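Local atomic coordinates of fanconi-associated nuclease 1 homolog (Pseudomonas aeruginosa, PDB entry 5Y7Q), a protein that belongs to the FAN1 nuclease family, combining an N-terminal helix-turn-helix region, a SAP domain and a C-terminal VRR-NUC domain in one largely helical chain. Residues G416-E421 / A457-L462; S466-I471 / A499-P504; L61-E66 / R234-V239; D240-L245 / N272-G277. All blocks are in the same frame, centred on the assembly; numbering follows the deposited sequence.

How the interactions relate
The four contacts follow one another in series along the chain; none nests in or crosses another. Interaction 3 comes first, closing a long loop from L61-E66, in the helix-turn-helix domain, to the start of helix 236-253. Interaction 4 begins one residue later on that same helix and closes a short loop to helix 273-292; the two touch through D238, L275 and N272. Later, interaction 1 joins the break after helix 409-418 to the end of helix 452-460. Interaction 2 then ties helix 467-478 to helix 493-502. This second pair touches through R461 and L462, packed on S466, Y467 and A470; its centres lie about 33 to 49 Å from those of the first pair.

Interaction 1 (G416-E421 / A457-L462); sequences GLLCWE and ACLGRL
L418 and C458 meet with their side chains reaching past each other, each toward the other's backbone. The branched end of L418 lies over the carbonyl oxygen of C458, L418 CD1 standing 3.6 Å from C458 O, whereas the thiol of C458 turns back to the other segment, with C458 SG 3.4 Å from L418 O. L418 extends this far because its CG is anti to the backbone N (chi1 -175°), which carries both methyls out from helix 409-418. The two methyls then divide their partners. L418 CD2 meets the branch point of L462, 3.8 Å from L462 CG, at a slant between the two leucines; L418 CD1 comes beside the aliphatic part of R461, 4.1 Å from R461 CD, where that side chain passes the edge of the contact. C419 fills the neighbouring position, where C419 SG sits 3.9 Å from C458 CB and 3.7 Å from L459 CD2. L459 starts out pointing away from C419, but its CD2 methyl returns to meet the sulfur, while the same side chain also packs on R509 and E513. C419 follows the last residue of helix 409-418 and is the N-cap of helix 420-423. The arrangement is that of a helix-to-helix break whose apolar corner is packed against the end region of helix 452-460 and the residues that follow it, with helix 505-517 behind L459 and L462.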
# COMPACT_ATOMS: atom_id res chain seq x y z
N GLY A 416 -14.37 -7.88 10.48
CA GLY A 416 -13.23 -7.52 11.30
C GLY A 416 -13.60 -7.33 12.75
O GLY A 416 -12.77 -7.57 13.64
N LEU A 417 -14.84 -6.92 13.01
CA LEU A 417 -15.30 -6.81 14.38
C LEU A 417 -15.48 -8.19 15.00
O LEU A 417 -15.00 -8.45 16.11
CB LEU A 417 -16.60 -6.01 14.43
CG LEU A 417 -16.24 -4.53 14.28
CD1 LEU A 417 -17.50 -3.71 14.00
CD2 LEU A 417 -15.47 -4.01 15.54
N LEU A 418 -16.18 -9.09 14.31
CA LEU A 418 -16.40 -10.40 14.92
C LEU A 418 -15.07 -11.10 15.14
O LEU A 418 -14.79 -11.60 16.24
CB LEU A 418 -17.33 -11.25 14.05
CG LEU A 418 -17.77 -12.60 14.59
CD1 LEU A 418 -18.33 -12.49 16.03
CD2 LEU A 418 -18.79 -13.19 13.63
N CYS A 419 -14.22 -11.07 14.12
CA CYS A 419 -13.02 -11.88 14.08
C CYS A 419 -11.79 -11.15 14.60
O CYS A 419 -10.68 -11.66 14.44
CB CYS A 419 -12.80 -12.39 12.67
SG CYS A 419 -13.99 -13.67 12.31
N TRP A 420 -11.99 -9.97 15.18
CA TRP A 420 -10.90 -9.16 15.72
C TRP A 420 -9.90 -9.97 16.55
O TRP A 420 -8.68 -9.83 16.39
CB TRP A 420 -11.49 -8.06 16.57
CG TRP A 420 -10.53 -7.07 17.00
CD1 TRP A 420 -9.71 -7.14 18.08
CD2 TRP A 420 -10.28 -5.81 16.37
NE1 TRP A 420 -8.95 -5.99 18.17
CE2 TRP A 420 -9.28 -5.16 17.13
CE3 TRP A 420 -10.79 -5.17 15.25
CZ2 TRP A 420 -8.78 -3.90 16.79
CZ3 TRP A 420 -10.29 -3.91 14.91
CH2 TRP A 420 -9.31 -3.29 15.68
N GLU A 421 -10.40 -10.80 17.47
CA GLU A 421 -9.51 -11.49 18.40
C GLU A 421 -8.67 -12.54 17.70
O GLU A 421 -7.59 -12.88 18.21
CB GLU A 421 -10.32 -12.11 19.54
CG GLU A 421 -10.19 -11.33 20.85
CD GLU A 421 -11.44 -10.53 21.20
OE1 GLU A 421 -12.56 -11.10 21.14
OE2 GLU A 421 -11.30 -9.33 21.55
N ALA A 457 -14.03 -20.51 16.36
CA ALA A 457 -14.59 -19.90 17.55
C ALA A 457 -15.39 -18.65 17.16
O ALA A 457 -16.62 -18.64 17.33
CB ALA A 457 -13.49 -19.56 18.56
N CYS A 458 -14.73 -17.62 16.62
CA CYS A 458 -15.39 -16.33 16.40
C CYS A 458 -16.59 -16.47 15.48
O CYS A 458 -17.71 -16.06 15.82
CB CYS A 458 -14.40 -15.32 15.84
SG CYS A 458 -13.28 -14.55 17.04
N LEU A 459 -16.38 -17.06 14.30
CA LEU A 459 -17.48 -17.29 13.37
C LEU A 459 -18.60 -18.11 14.02
O LEU A 459 -19.78 -17.93 13.68
CB LEU A 459 -16.97 -18.01 12.14
CG LEU A 459 -15.93 -17.26 11.34
CD1 LEU A 459 -15.54 -18.12 10.17
CD2 LEU A 459 -16.49 -15.92 10.89
N GLY A 460 -18.24 -19.01 14.94
CA GLY A 460 -19.23 -19.79 15.64
C GLY A 460 -20.30 -18.94 16.30
O GLY A 460 -21.47 -19.31 16.29
N ARG A 461 -19.92 -17.77 16.83
CA ARG A 461 -20.92 -16.94 17.51
C ARG A 461 -22.08 -16.56 16.60
O ARG A 461 -23.09 -16.05 17.10
CB ARG A 461 -20.30 -15.66 18.07
CG ARG A 461 -18.96 -15.84 18.78
CD ARG A 461 -18.55 -14.61 19.58
NE ARG A 461 -18.97 -14.73 20.98
CZ ARG A 461 -18.47 -14.01 21.98
NH1 ARG A 461 -17.52 -13.11 21.75
NH2 ARG A 461 -18.93 -14.21 23.22
N LEU A 462 -21.97 -16.81 15.29
CA LEU A 462 -23.08 -16.60 14.38
C LEU A 462 -24.18 -17.66 14.53
O LEU A 462 -25.33 -17.39 14.19
CB LEU A 462 -22.57 -16.56 12.94
CG LEU A 462 -21.66 -15.45 12.42
CD1 LEU A 462 -21.09 -15.84 11.07
CD2 LEU A 462 -22.39 -14.13 12.31

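Interaction 2 (S466-I471 / A499-P504); sequences SYRDAI and ALDCLP
R468 reaches across to the backbone of L500, where R468 NE donates a hydrogen bond to L500 O at 3.3 Å. The N-H points reasonably well, at 150°, but the donor stands above the carbonyl plane, 64° out of it, and is not on a lone pair. Nearer the R468 backbone the two residues also touch through carbon, R468 CB lying 4.1 Å from L500 CD1. The other methyl of L500 continues the apolar seam: L500 CD2 meets I471 CG2 at 4.1 Å, and the two side chains run in opposing directions where they pass. D501 adds only a distant charge, D501 OD1 being 4.1 Å from R468 NE and well out of the guanidinium plane. Y467 brings its hydroxyl close to the same backbone, Y467 OH lying 3.7 Å from L503 O. L500 belongs to the last turn of helix 493-502, where a positive group would probably be favoured by the helix end. Both segments belong to the VRR-NUC domain, and the contact pairs helices 467-478 and 493-502, which precede the domain's strands 529-533 and 538-545. The Y467 ring helps position R468, its CZ standing 3.7 Å above the guanidinium plane and over the centre. A chi1 of 77° swings that ring between the backbone N and carbonyl carbon, over its chain neighbour. Further out, A505 and L508 pack on Y467, R537 donates to D501 O, and I471 continues onto L417 and L418.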
# COMPACT_ATOMS: atom_id res chain seq x y z
N SER A 466 -25.00 -14.90 20.17
CA SER A 466 -24.03 -14.03 20.83
C SER A 466 -23.28 -13.10 19.88
O SER A 466 -22.58 -12.21 20.36
CB SER A 466 -23.05 -14.91 21.59
OG SER A 466 -22.72 -16.03 20.79
N TYR A 467 -23.39 -13.28 18.56
CA TYR A 467 -22.55 -12.51 17.66
C TYR A 467 -22.89 -11.02 17.69
O TYR A 467 -21.99 -10.17 17.61
CB TYR A 467 -22.62 -13.07 16.24
CG TYR A 467 -23.86 -12.72 15.45
CD1 TYR A 467 -25.03 -13.49 15.55
CD2 TYR A 467 -23.86 -11.65 14.56
CE1 TYR A 467 -26.15 -13.18 14.82
CE2 TYR A 467 -24.97 -11.33 13.83
CZ TYR A 467 -26.12 -12.10 13.96
OH TYR A 467 -27.23 -11.76 13.22
N ARG A 468 -24.18 -10.68 17.82
CA ARG A 468 -24.56 -9.27 17.92
C ARG A 468 -23.86 -8.59 19.10
O ARG A 468 -23.13 -7.60 18.92
CB ARG A 468 -26.07 -9.14 18.08
CG ARG A 468 -26.84 -9.66 16.91
CD ARG A 468 -28.30 -9.26 16.96
NE ARG A 468 -28.92 -9.68 15.72
CZ ARG A 468 -29.32 -10.93 15.48
NH1 ARG A 468 -29.19 -11.86 16.43
NH2 ARG A 468 -29.86 -11.23 14.31
N ASP A 469 -24.07 -9.11 20.31
CA ASP A 469 -23.44 -8.51 21.48
C ASP A 469 -21.93 -8.45 21.32
O ASP A 469 -21.30 -7.44 21.67
CB ASP A 469 -23.81 -9.28 22.75
CG ASP A 469 -25.26 -9.10 23.14
OD1 ASP A 469 -25.86 -8.10 22.67
OD2 ASP A 469 -25.81 -9.95 23.89
N ALA A 470 -21.34 -9.50 20.76
CA ALA A 470 -19.89 -9.57 20.61
C ALA A 470 -19.39 -8.45 19.71
O ALA A 470 -18.37 -7.81 19.99
CB ALA A 470 -19.52 -10.94 20.04
N ILE A 471 -20.12 -8.19 18.63
CA ILE A 471 -19.73 -7.13 17.71
C ILE A 471 -19.94 -5.76 18.33
O ILE A 471 -19.11 -4.86 18.14
CB ILE A 471 -20.48 -7.31 16.38
CG1 ILE A 471 -19.71 -8.31 15.50
CG2 ILE A 471 -20.74 -5.99 15.69
CD1 ILE A 471 -20.56 -8.94 14.43
N ALA A 499 -27.71 -2.92 10.43
CA ALA A 499 -27.05 -4.07 9.84
C ALA A 499 -27.19 -5.31 10.73
O ALA A 499 -27.50 -6.40 10.23
CB ALA A 499 -25.58 -3.75 9.59
N LEU A 500 -27.06 -5.14 12.04
CA LEU A 500 -27.09 -6.28 12.95
C LEU A 500 -28.45 -6.95 12.92
O LEU A 500 -28.55 -8.18 12.86
CB LEU A 500 -26.76 -5.84 14.36
CG LEU A 500 -25.27 -5.61 14.67
CD1 LEU A 500 -25.09 -5.61 16.18
CD2 LEU A 500 -24.40 -6.68 14.04
N ASP A 501 -29.50 -6.16 13.00
CA ASP A 501 -30.82 -6.74 13.15
C ASP A 501 -31.46 -7.13 11.82
O ASP A 501 -32.34 -8.00 11.81
CB ASP A 501 -31.68 -5.80 13.99
CG ASP A 501 -31.19 -5.72 15.47
OD1 ASP A 501 -31.57 -6.59 16.29
OD2 ASP A 501 -30.41 -4.79 15.80
N CYS A 502 -31.03 -6.54 10.70
CA CYS A 502 -31.60 -6.88 9.39
C CYS A 502 -30.80 -7.92 8.60
O CYS A 502 -31.34 -8.46 7.63
CB CYS A 502 -31.74 -5.64 8.52
SG CYS A 502 -32.96 -4.44 9.07
N LEU A 503 -29.56 -8.24 8.97
CA LEU A 503 -28.78 -9.15 8.14
C LEU A 503 -28.82 -10.55 8.72
O LEU A 503 -28.46 -10.74 9.89
CB LEU A 503 -27.33 -8.68 8.03
CG LEU A 503 -27.06 -7.44 7.15
CD1 LEU A 503 -25.60 -7.02 7.22
CD2 LEU A 503 -27.47 -7.71 5.72
N PRO A 504 -29.22 -11.55 7.94
CA PRO A 504 -29.22 -12.93 8.43
C PRO A 504 -27.82 -13.37 8.79
O PRO A 504 -26.84 -13.01 8.15
CB PRO A 504 -29.76 -13.73 7.23
CG PRO A 504 -30.46 -12.73 6.37
CD PRO A 504 -29.71 -11.45 6.55

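Interaction 3 (L61-E66 / R234-V239); sequences LLDDQE and RLRADV
R236 is held by a glutamate that is already at work in a helix cap. Its guanidinium meets the E66 carboxylate end-on, R236 NH1 donating to E66 OE1 at 3.2 Å and R236 NH2 to E66 OE2 at 3.1 Å, each on the syn lone pair and close to the guanidinium plane, although the two flat groups are twisted 34° apart. E66 OE2 is simultaneously taken by the backbone N-H of D63, with D63 N 2.8 Å from E66 OE2 in a nearly straight bond of 172°. One oxygen thus serves both the salt bridge and the backbone, and the double grip should hold the carboxylate in place. D63 and E66 form a capping box at the start of helix 64-75, in the helix-turn-helix domain, while R236 stands at the beginning of helix 236-253. The interaction therefore joins two helix N-termini far apart in sequence. D63 also lies over one face of the R236 guanidinium, D63 CB standing 3.4 Å above that plane and offset toward the rim; its carboxylate makes a long ion pair with R236, D63 OD2 being 3.9 Å from R236 NH1, with no N-H aimed at it. A weak bond runs from R236 NH2 to L61 O at 2.7 Å. R236 spans the gap because its chain is extended from CG to NE, with CG anti to the backbone N (chi1 172°). Along its base lies L61, where L61 CD2 meets V239 CG2 at 3.9 Å; L61 also rests on M199. R195 adds another positive charge beside R236 and a long, weak ion pair with E66.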
# COMPACT_ATOMS: atom_id res chain seq x y z
N LEU A 61 22.16 -10.38 14.05
CA LEU A 61 22.11 -10.02 12.64
C LEU A 61 23.01 -8.85 12.27
O LEU A 61 23.17 -8.56 11.08
CB LEU A 61 20.65 -9.70 12.28
CG LEU A 61 20.17 -9.78 10.85
CD1 LEU A 61 18.87 -10.54 10.83
CD2 LEU A 61 19.96 -8.38 10.30
N LEU A 62 23.60 -8.17 13.24
CA LEU A 62 24.32 -6.92 12.98
C LEU A 62 25.77 -7.20 12.60
O LEU A 62 26.40 -8.13 13.10
CB LEU A 62 24.26 -6.00 14.19
CG LEU A 62 22.92 -5.61 14.83
CD1 LEU A 62 23.03 -4.21 15.43
CD2 LEU A 62 21.75 -5.66 13.86
N ASP A 63 26.30 -6.37 11.70
CA ASP A 63 27.68 -6.45 11.26
C ASP A 63 28.57 -5.46 12.04
O ASP A 63 28.15 -4.85 13.02
CB ASP A 63 27.76 -6.25 9.74
CG ASP A 63 27.90 -4.79 9.32
OD1 ASP A 63 27.35 -3.90 10.00
OD2 ASP A 63 28.57 -4.54 8.30
N ASP A 64 29.81 -5.30 11.59
CA ASP A 64 30.77 -4.48 12.32
C ASP A 64 30.43 -2.99 12.19
O ASP A 64 30.38 -2.27 13.20
CB ASP A 64 32.18 -4.78 11.82
CG ASP A 64 32.42 -6.27 11.62
OD1 ASP A 64 31.50 -6.96 11.08
OD2 ASP A 64 33.52 -6.77 11.99
N GLN A 65 30.21 -2.50 10.96
CA GLN A 65 29.86 -1.10 10.76
C GLN A 65 28.65 -0.69 11.60
O GLN A 65 28.61 0.40 12.18
CB GLN A 65 29.59 -0.82 9.26
CG GLN A 65 30.71 -0.07 8.48
CD GLN A 65 31.94 -0.94 8.09
OE1 GLN A 65 31.88 -2.17 8.08
NE2 GLN A 65 33.06 -0.28 7.76
N GLU A 66 27.66 -1.59 11.71
CA GLU A 66 26.42 -1.27 12.41
C GLU A 66 26.65 -1.14 13.91
O GLU A 66 26.14 -0.20 14.53
CB GLU A 66 25.38 -2.35 12.13
CG GLU A 66 24.57 -2.12 10.88
CD GLU A 66 24.55 -3.30 9.94
OE1 GLU A 66 24.36 -3.04 8.73
OE2 GLU A 66 24.74 -4.46 10.40
N ARG A 234 14.85 -12.81 9.75
CA ARG A 234 15.61 -13.89 10.39
C ARG A 234 17.07 -13.81 9.94
O ARG A 234 17.95 -13.55 10.76
CB ARG A 234 14.98 -15.25 10.10
CG ARG A 234 13.68 -15.50 10.85
CD ARG A 234 13.25 -16.96 10.74
NE ARG A 234 13.78 -17.58 9.52
CZ ARG A 234 14.71 -18.54 9.50
NH1 ARG A 234 15.22 -19.00 10.64
NH2 ARG A 234 15.12 -19.03 8.34
N LEU A 235 17.33 -14.05 8.66
CA LEU A 235 18.70 -13.96 8.14
C LEU A 235 19.07 -12.52 7.81
O LEU A 235 18.22 -11.68 7.50
CB LEU A 235 18.87 -14.80 6.87
CG LEU A 235 18.67 -16.31 6.93
CD1 LEU A 235 17.27 -16.69 6.47
CD2 LEU A 235 19.72 -17.00 6.07
N ARG A 236 20.37 -12.23 7.87
CA ARG A 236 20.85 -10.96 7.34
C ARG A 236 20.58 -10.86 5.85
O ARG A 236 20.13 -9.81 5.36
CB ARG A 236 22.34 -10.79 7.62
CG ARG A 236 22.90 -9.58 6.94
CD ARG A 236 24.37 -9.41 7.21
NE ARG A 236 24.78 -8.05 6.88
CZ ARG A 236 24.65 -7.01 7.71
NH1 ARG A 236 25.04 -5.81 7.33
NH2 ARG A 236 24.14 -7.18 8.93
N ALA A 237 20.83 -11.94 5.10
CA ALA A 237 20.65 -11.91 3.65
C ALA A 237 19.22 -11.56 3.24
O ALA A 237 19.03 -11.13 2.10
CB ALA A 237 21.04 -13.24 3.02
N ASP A 238 18.23 -11.75 4.12
CA ASP A 238 16.86 -11.37 3.78
C ASP A 238 16.68 -9.86 3.85
O ASP A 238 16.01 -9.27 2.99
CB ASP A 238 15.86 -12.09 4.68
CG ASP A 238 15.87 -13.60 4.48
OD1 ASP A 238 15.47 -14.34 5.41
OD2 ASP A 238 16.29 -14.05 3.39
N VAL A 239 17.27 -9.21 4.86
CA VAL A 239 17.40 -7.75 4.84
C VAL A 239 18.12 -7.30 3.56
O VAL A 239 17.60 -6.47 2.80
CB VAL A 239 18.14 -7.25 6.09
CG1 VAL A 239 18.21 -5.72 6.09
CG2 VAL A 239 17.49 -7.80 7.35

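Interaction 4 (D240-L245 / N272-G277); sequences DAYLHL and NPWLEG
L275 carries most of the apolar contact, dividing its methyls between two successive residues of the other helix. L275 CD2 meets A241 CB at 3.5 Å, while L275 CD1 lies alongside the start of Y242, 4.0 Å from Y242 CB. L245, a turn further on, brings a methyl to the backbone, L245 CD1 lying 3.9 Å from L275 O. The aromatic contact is slighter: Y242 and W274 cross at about a right angle as side chains, meeting where Y242 CE2 approaches W274 CZ2 at 4.0 Å. Y242 leans that way with CG anti to its own amide nitrogen (chi1 -161°). The polar element belongs to one side alone. N272, the N-cap of helix 273-292, accepts from L275 N through N272 OD1 at 2.9 Å, in the carbonyl plane, which ties the first turn down just where L275 projects. Helices 236-253 and 273-292 run nearly parallel here, 6° between the directions of these short segments and 10.5 Å between their axes, the chain returning by way of helix 258-264. Helix 190-201 packs on helix 236-253 through L198, against Y242 and L243, and through R195, which forms a salt bridge with D240.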
# COMPACT_ATOMS: atom_id res chain seq x y z
N ASP A 240 19.31 -7.86 3.31
CA ASP A 240 20.04 -7.53 2.08
C ASP A 240 19.14 -7.63 0.85
O ASP A 240 19.17 -6.76 -0.03
CB ASP A 240 21.25 -8.46 1.91
CG ASP A 240 22.32 -8.25 2.96
OD1 ASP A 240 22.38 -7.16 3.54
OD2 ASP A 240 23.12 -9.18 3.22
N ALA A 241 18.31 -8.67 0.78
CA ALA A 241 17.52 -8.88 -0.43
C ALA A 241 16.42 -7.85 -0.54
O ALA A 241 16.19 -7.30 -1.62
CB ALA A 241 16.95 -10.30 -0.45
N TYR A 242 15.69 -7.60 0.56
CA TYR A 242 14.65 -6.56 0.54
C TYR A 242 15.24 -5.25 0.04
O TYR A 242 14.64 -4.56 -0.80
CB TYR A 242 14.05 -6.38 1.94
CG TYR A 242 12.71 -5.69 2.03
CD1 TYR A 242 12.57 -4.35 1.75
CD2 TYR A 242 11.57 -6.39 2.44
CE1 TYR A 242 11.33 -3.71 1.83
CE2 TYR A 242 10.33 -5.77 2.53
CZ TYR A 242 10.21 -4.42 2.22
OH TYR A 242 8.98 -3.78 2.31
N LEU A 243 16.45 -4.91 0.52
CA LEU A 243 17.10 -3.69 0.07
C LEU A 243 17.42 -3.75 -1.41
O LEU A 243 17.31 -2.74 -2.12
CB LEU A 243 18.36 -3.43 0.87
CG LEU A 243 18.02 -2.94 2.28
CD1 LEU A 243 19.26 -2.89 3.12
CD2 LEU A 243 17.33 -1.59 2.21
N HIS A 244 17.78 -4.93 -1.92
CA HIS A 244 18.10 -4.99 -3.34
C HIS A 244 16.85 -4.82 -4.20
O HIS A 244 16.87 -4.08 -5.19
CB HIS A 244 18.80 -6.29 -3.69
CG HIS A 244 19.25 -6.31 -5.11
ND1 HIS A 244 18.93 -7.33 -5.98
CD2 HIS A 244 19.94 -5.40 -5.83
CE1 HIS A 244 19.43 -7.07 -7.17
NE2 HIS A 244 20.05 -5.90 -7.11
N LEU A 245 15.77 -5.50 -3.86
CA LEU A 245 14.55 -5.31 -4.63
C LEU A 245 14.13 -3.86 -4.57
O LEU A 245 13.91 -3.23 -5.61
CB LEU A 245 13.44 -6.23 -4.14
CG LEU A 245 13.81 -7.71 -4.16
CD1 LEU A 245 12.68 -8.56 -3.61
CD2 LEU A 245 14.17 -8.13 -5.57
N ASN A 272 12.95 -17.44 1.20
CA ASN A 272 11.94 -16.81 2.04
C ASN A 272 10.72 -16.43 1.22
O ASN A 272 10.85 -15.67 0.25
CB ASN A 272 12.51 -15.58 2.75
CG ASN A 272 11.48 -14.90 3.63
OD1 ASN A 272 10.68 -14.08 3.16
ND2 ASN A 272 11.49 -15.23 4.92
N PRO A 273 9.53 -16.93 1.56
CA PRO A 273 8.36 -16.69 0.69
C PRO A 273 7.90 -15.24 0.68
O PRO A 273 7.56 -14.72 -0.39
CB PRO A 273 7.31 -17.63 1.26
CG PRO A 273 7.64 -17.71 2.71
CD PRO A 273 9.15 -17.61 2.81
N TRP A 274 7.86 -14.58 1.83
CA TRP A 274 7.36 -13.21 1.87
C TRP A 274 8.26 -12.28 1.06
O TRP A 274 7.78 -11.26 0.53
CB TRP A 274 7.20 -12.76 3.33
CG TRP A 274 7.55 -11.34 3.62
CD1 TRP A 274 6.90 -10.21 3.18
CD2 TRP A 274 8.63 -10.89 4.44
NE1 TRP A 274 7.53 -9.09 3.67
CE2 TRP A 274 8.59 -9.48 4.44
CE3 TRP A 274 9.64 -11.55 5.16
CZ2 TRP A 274 9.52 -8.72 5.15
CZ3 TRP A 274 10.56 -10.79 5.86
CH2 TRP A 274 10.49 -9.39 5.85
N LEU A 275 9.55 -12.64 0.93
CA LEU A 275 10.48 -11.92 0.06
C LEU A 275 10.24 -12.23 -1.42
O LEU A 275 10.29 -11.33 -2.27
CB LEU A 275 11.90 -12.31 0.46
CG LEU A 275 13.08 -11.35 0.32
CD1 LEU A 275 12.74 -9.98 0.85
CD2 LEU A 275 14.25 -11.94 1.10
N GLU A 276 9.96 -13.51 -1.73
CA GLU A 276 9.61 -13.92 -3.09
C GLU A 276 8.34 -13.23 -3.57
O GLU A 276 8.16 -13.04 -4.78
CB GLU A 276 9.47 -15.44 -3.14
CG GLU A 276 9.08 -16.05 -4.49
CD GLU A 276 10.18 -15.95 -5.55
OE1 GLU A 276 11.29 -15.50 -5.21
OE2 GLU A 276 9.92 -16.32 -6.72
N GLY A 277 7.47 -12.83 -2.65
CA GLY A 277 6.35 -11.98 -3.02
C GLY A 277 6.80 -10.65 -3.59
O GLY A 277 6.34 -10.22 -4.65